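Phthiocerol synthesis polyketide synthase type I PpsC (Mycobacterium tuberculosis, PDB 7AHB) is a type I polyketide synthase of phthiocerol synthesis whose acyltransferase domain probably selects extender units and loads them onto the acyl carrier protein. Local coordinates at residues 167-180 against 228-240. Numbering follows the deposited sequence.
Sequences MAPLSGQGTMALLE and GFATRVNIEVAPH
T175 sets its hydroxyl over the centre of one face of the R232 guanidinium, with OG1 3.1 Å above the plane. Threonine is short enough to lie against that face without bonding to it; T175 OG1, anti to the backbone N (chi1 -170°), donates instead to I235 O at 2.8 Å. R232 has the reach to grip E236 end-on in a salt bridge, NH1 and NH2 each meeting one carboxylate oxygen from a position tilted out of its plane, with NH2 3.0 Å from E236 OE1. A water joins E236 OE1 to G174 O. The H240 imidazole has P239 CB over one face, offset toward the rim, and M176 CE at an edge. E180 OE1 meets the F229 ring obliquely, 3.0 Å from CD1, carboxylate and ring planes 85° apart. M176, flexible enough to bend at chi3, lays its SD 3.7 Å from P239 CG after passing I235 CG2. Without a side chain, G174 lets A238 CB come to 3.8 Å from G174 CA. L178 and T231 form an antiparallel hydrogen-bonded pair, while L179 CD2 packs on the small A230. Strand 175-179 is inner in an antiparallel four-stranded sheet, hydrogen-bonded to 207-211 on one flank and to edge strand 230-232 on the other. Helix 213-225 packs against T175, A177 and A230, helix 106-126 touches M167 and V237, and the chain leaving the sheet brings H240 NE2 to S138 OG, consistent with an acyltransferase Ser-His pair.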
loop_
_atom_site.group_PDB
_atom_site.type_symbol
_atom_site.label_atom_id
_atom_site.label_comp_id
_atom_site.label_asym_id
_atom_site.label_seq_id
_atom_site.Cartn_x
_atom_site.Cartn_y
_atom_site.Cartn_z
ATOM N N MET A 167 3.352 -14.854 7.967
ATOM C CA MET A 167 4.437 -13.971 8.333
ATOM C C MET A 167 4.533 -13.723 9.823
ATOM O O MET A 167 5.626 -13.405 10.297
ATOM C CB MET A 167 4.269 -12.642 7.587
ATOM C CG MET A 167 4.428 -12.768 6.066
ATOM S SD MET A 167 3.996 -11.268 5.148
ATOM C CE MET A 167 5.276 -10.175 5.745
ATOM N N ALA A 168 3.449 -13.888 10.562
ATOM C CA ALA A 168 3.467 -13.559 11.985
ATOM C C ALA A 168 4.564 -14.261 12.767
ATOM O O ALA A 168 5.198 -13.600 13.610
ATOM C CB ALA A 168 2.101 -13.883 12.587
ATOM N N PRO A 169 4.825 -15.558 12.580
ATOM C CA PRO A 169 5.879 -16.205 13.382
ATOM C C PRO A 169 7.252 -15.587 13.183
ATOM O O PRO A 169 8.125 -15.772 14.039
ATOM C CB PRO A 169 5.840 -17.666 12.912
ATOM C CG PRO A 169 4.464 -17.847 12.331
ATOM C CD PRO A 169 4.116 -16.514 11.707
ATOM N N LEU A 170 7.463 -14.860 12.084
ATOM C CA LEU A 170 8.730 -14.213 11.772
ATOM C C LEU A 170 8.919 -12.868 12.463
ATOM O O LEU A 170 10.035 -12.321 12.427
ATOM C CB LEU A 170 8.847 -14.004 10.261
ATOM C CG LEU A 170 8.837 -15.307 9.461
ATOM C CD1 LEU A 170 8.817 -15.041 7.943
ATOM C CD2 LEU A 170 10.057 -16.125 9.862
ATOM N N SER A 171 7.882 -12.351 13.115
ATOM C CA SER A 171 7.941 -11.056 13.783
ATOM C C SER A 171 9.226 -10.885 14.589
ATOM O O SER A 171 9.564 -11.713 15.450
ATOM C CB SER A 171 6.729 -10.883 14.711
ATOM O OG SER A 171 5.561 -10.610 13.942
ATOM N N GLY A 172 9.925 -9.782 14.316
ATOM C CA GLY A 172 11.161 -9.477 15.000
ATOM C C GLY A 172 12.404 -10.065 14.372
ATOM O O GLY A 172 13.507 -9.821 14.876
ATOM N N GLN A 173 12.271 -10.829 13.291
ATOM C CA GLN A 173 13.419 -11.418 12.615
ATOM C C GLN A 173 13.784 -10.667 11.344
ATOM O O GLN A 173 14.718 -11.070 10.636
ATOM C CB GLN A 173 13.145 -12.880 12.257
ATOM C CG GLN A 173 12.659 -13.727 13.377
ATOM C CD GLN A 173 13.114 -15.159 13.223
ATOM O OE1 GLN A 173 12.315 -16.048 12.913
ATOM N NE2 GLN A 173 14.406 -15.400 13.472
ATOM N N GLY A 174 13.036 -9.623 11.009
ATOM C CA GLY A 174 13.379 -8.824 9.851
ATOM C C GLY A 174 12.829 -7.428 10.003
ATOM O O GLY A 174 11.989 -7.159 10.866
ATOM N N THR A 175 13.328 -6.530 9.160
ATOM C CA THR A 175 12.788 -5.179 9.084
ATOM C C THR A 175 13.217 -4.610 7.740
ATOM O O THR A 175 13.800 -5.314 6.907
ATOM C CB THR A 175 13.227 -4.321 10.279
ATOM O OG1 THR A 175 12.481 -3.094 10.273
ATOM C CG2 THR A 175 14.707 -4.030 10.240
ATOM N N MET A 176 12.915 -3.339 7.516
ATOM C CA MET A 176 13.309 -2.679 6.281
ATOM C C MET A 176 13.781 -1.280 6.625
ATOM O O MET A 176 13.570 -0.794 7.737
ATOM C CB MET A 176 12.163 -2.616 5.274
ATOM C CG MET A 176 11.479 -3.935 5.048
ATOM S SD MET A 176 10.098 -3.733 3.826
ATOM C CE MET A 176 10.929 -3.841 2.372
ATOM N N ALA A 177 14.416 -0.627 5.653
ATOM C CA ALA A 177 14.950 0.713 5.857
ATOM C C ALA A 177 14.825 1.502 4.566
ATOM O O ALA A 177 15.101 0.975 3.485
ATOM C CB ALA A 177 16.408 0.677 6.293
ATOM N N LEU A 178 14.426 2.764 4.693
ATOM C CA LEU A 178 14.356 3.677 3.558
ATOM C C LEU A 178 15.671 4.438 3.472
ATOM O O LEU A 178 16.112 5.028 4.463
ATOM C CB LEU A 178 13.190 4.648 3.721
ATOM C CG LEU A 178 12.953 5.675 2.612
ATOM C CD1 LEU A 178 12.482 5.049 1.333
ATOM C CD2 LEU A 178 11.927 6.715 3.097
ATOM N N LEU A 179 16.292 4.430 2.292
ATOM C CA LEU A 179 17.591 5.060 2.092
ATOM C C LEU A 179 17.492 6.132 1.013
ATOM O O LEU A 179 16.777 5.961 0.025
ATOM C CB LEU A 179 18.640 4.030 1.674
ATOM C CG LEU A 179 18.574 2.630 2.257
ATOM C CD1 LEU A 179 19.633 1.737 1.593
ATOM C CD2 LEU A 179 18.777 2.678 3.762
ATOM N N GLU A 180 18.221 7.231 1.200
ATOM C CA GLU A 180 18.293 8.287 0.199
ATOM C C GLU A 180 19.365 7.919 -0.833
ATOM O O GLU A 180 20.371 8.598 -0.999
ATOM C CB GLU A 180 18.586 9.627 0.855
ATOM C CG GLU A 180 18.567 10.797 -0.130
ATOM C CD GLU A 180 19.063 12.092 0.472
ATOM O OE1 GLU A 180 19.598 12.082 1.620
ATOM O OE2 GLU A 180 18.955 13.140 -0.211
ATOM N N GLY A 228 24.752 10.320 3.931
ATOM C CA GLY A 228 23.428 10.170 3.377
ATOM C C GLY A 228 22.362 10.074 4.463
ATOM O O GLY A 228 22.652 10.065 5.656
ATOM N N PHE A 229 21.107 10.001 4.018
ATOM C CA PHE A 229 19.950 9.915 4.904
ATOM C C PHE A 229 19.384 8.500 4.871
ATOM O O PHE A 229 19.300 7.886 3.805
ATOM C CB PHE A 229 18.870 10.924 4.490
ATOM C CG PHE A 229 19.220 12.360 4.800
ATOM C CD1 PHE A 229 20.423 12.919 4.363
ATOM C CD2 PHE A 229 18.337 13.156 5.534
ATOM C CE1 PHE A 229 20.745 14.247 4.667
ATOM C CE2 PHE A 229 18.644 14.479 5.826
ATOM C CZ PHE A 229 19.850 15.021 5.398
ATOM N N ALA A 230 18.967 7.992 6.033
ATOM C CA ALA A 230 18.407 6.645 6.105
ATOM C C ALA A 230 17.548 6.507 7.352
ATOM O O ALA A 230 17.910 7.024 8.407
ATOM C CB ALA A 230 19.525 5.597 6.118
ATOM N N THR A 231 16.424 5.800 7.217
ATOM C CA THR A 231 15.441 5.639 8.281
ATOM C C THR A 231 14.954 4.193 8.323
ATOM O O THR A 231 14.850 3.529 7.294
ATOM C CB THR A 231 14.237 6.583 8.060
ATOM O OG1 THR A 231 14.695 7.943 8.020
ATOM C CG2 THR A 231 13.232 6.452 9.179
ATOM N N ARG A 232 14.628 3.712 9.519
ATOM C CA ARG A 232 14.012 2.396 9.652
ATOM C C ARG A 232 12.546 2.479 9.251
ATOM O O ARG A 232 11.868 3.463 9.547
ATOM C CB ARG A 232 14.144 1.889 11.090
ATOM C CG ARG A 232 13.930 0.376 11.294
ATOM C CD ARG A 232 13.968 0.078 12.764
ATOM N NE ARG A 232 13.895 -1.326 13.151
ATOM C CZ ARG A 232 12.761 -2.002 13.247
ATOM N NH1 ARG A 232 11.604 -1.419 12.894
ATOM N NH2 ARG A 232 12.785 -3.273 13.651
ATOM N N VAL A 233 12.072 1.465 8.534
ATOM C CA VAL A 233 10.648 1.316 8.256
ATOM C C VAL A 233 9.950 0.748 9.488
ATOM O O VAL A 233 10.517 -0.072 10.219
ATOM C CB VAL A 233 10.442 0.416 7.033
ATOM C CG1 VAL A 233 8.971 0.179 6.785
ATOM C CG2 VAL A 233 11.090 1.063 5.792
ATOM N N ASN A 234 8.713 1.190 9.728
ATOM C CA ASN A 234 7.937 0.716 10.877
ATOM C C ASN A 234 7.349 -0.644 10.531
ATOM O O ASN A 234 6.163 -0.794 10.231
ATOM C CB ASN A 234 6.839 1.699 11.248
ATOM C CG ASN A 234 6.210 1.382 12.602
ATOM O OD1 ASN A 234 6.879 0.895 13.519
ATOM N ND2 ASN A 234 4.912 1.649 12.725
ATOM N N ILE A 235 8.206 -1.662 10.563
ATOM C CA ILE A 235 7.790 -3.006 10.183
ATOM C C ILE A 235 8.730 -3.975 10.865
ATOM O O ILE A 235 9.900 -3.665 11.084
ATOM C CB ILE A 235 7.774 -3.179 8.641
ATOM C CG1 ILE A 235 7.046 -4.469 8.260
ATOM C CG2 ILE A 235 9.190 -3.202 8.076
ATOM C CD1 ILE A 235 6.973 -4.711 6.754
ATOM N N GLU A 236 8.198 -5.135 11.260
ATOM C CA GLU A 236 8.953 -6.100 12.056
ATOM C C GLU A 236 9.118 -7.436 11.338
ATOM O O GLU A 236 9.380 -8.455 11.991
ATOM C CB GLU A 236 8.288 -6.286 13.430
ATOM C CG GLU A 236 8.006 -4.955 14.165
ATOM C CD GLU A 236 9.245 -4.088 14.351
ATOM O OE1 GLU A 236 10.316 -4.662 14.635
ATOM O OE2 GLU A 236 9.155 -2.842 14.166
ATOM N N VAL A 237 8.992 -7.441 10.006
ATOM C CA VAL A 237 9.364 -8.563 9.153
ATOM C C VAL A 237 10.097 -8.005 7.937
ATOM O O VAL A 237 10.112 -6.794 7.690
ATOM C CB VAL A 237 8.160 -9.399 8.693
ATOM C CG1 VAL A 237 7.686 -10.311 9.853
ATOM C CG2 VAL A 237 7.035 -8.525 8.186
ATOM N N ALA A 238 10.658 -8.931 7.143
ATOM C CA ALA A 238 11.478 -8.572 5.981
ATOM C C ALA A 238 10.829 -9.096 4.704
ATOM O O ALA A 238 11.267 -10.110 4.143
ATOM C CB ALA A 238 12.910 -9.124 6.101
ATOM N N PRO A 239 9.762 -8.467 4.231
ATOM C CA PRO A 239 9.163 -8.894 2.967
ATOM C C PRO A 239 10.055 -8.467 1.813
ATOM O O PRO A 239 11.020 -7.718 1.984
ATOM C CB PRO A 239 7.834 -8.159 2.942
ATOM C CG PRO A 239 8.143 -6.870 3.679
ATOM C CD PRO A 239 9.073 -7.288 4.788
ATOM N N HIS A 240 9.720 -8.956 0.620
ATOM C CA HIS A 240 10.454 -8.592 -0.595
ATOM C C HIS A 240 11.937 -8.929 -0.449
ATOM O O HIS A 240 12.818 -8.109 -0.722
ATOM C CB HIS A 240 10.237 -7.112 -0.913
ATOM C CG HIS A 240 8.809 -6.690 -0.786
ATOM N ND1 HIS A 240 7.805 -7.226 -1.567
ATOM C CD2 HIS A 240 8.201 -5.844 0.078
ATOM C CE1 HIS A 240 6.644 -6.721 -1.192
ATOM N NE2 HIS A 240 6.859 -5.854 -0.221
HETATM O O HOH W 1 12.245 -6.701 13.575
HETATM O O HOH W 2 14.791 8.177 5.176
#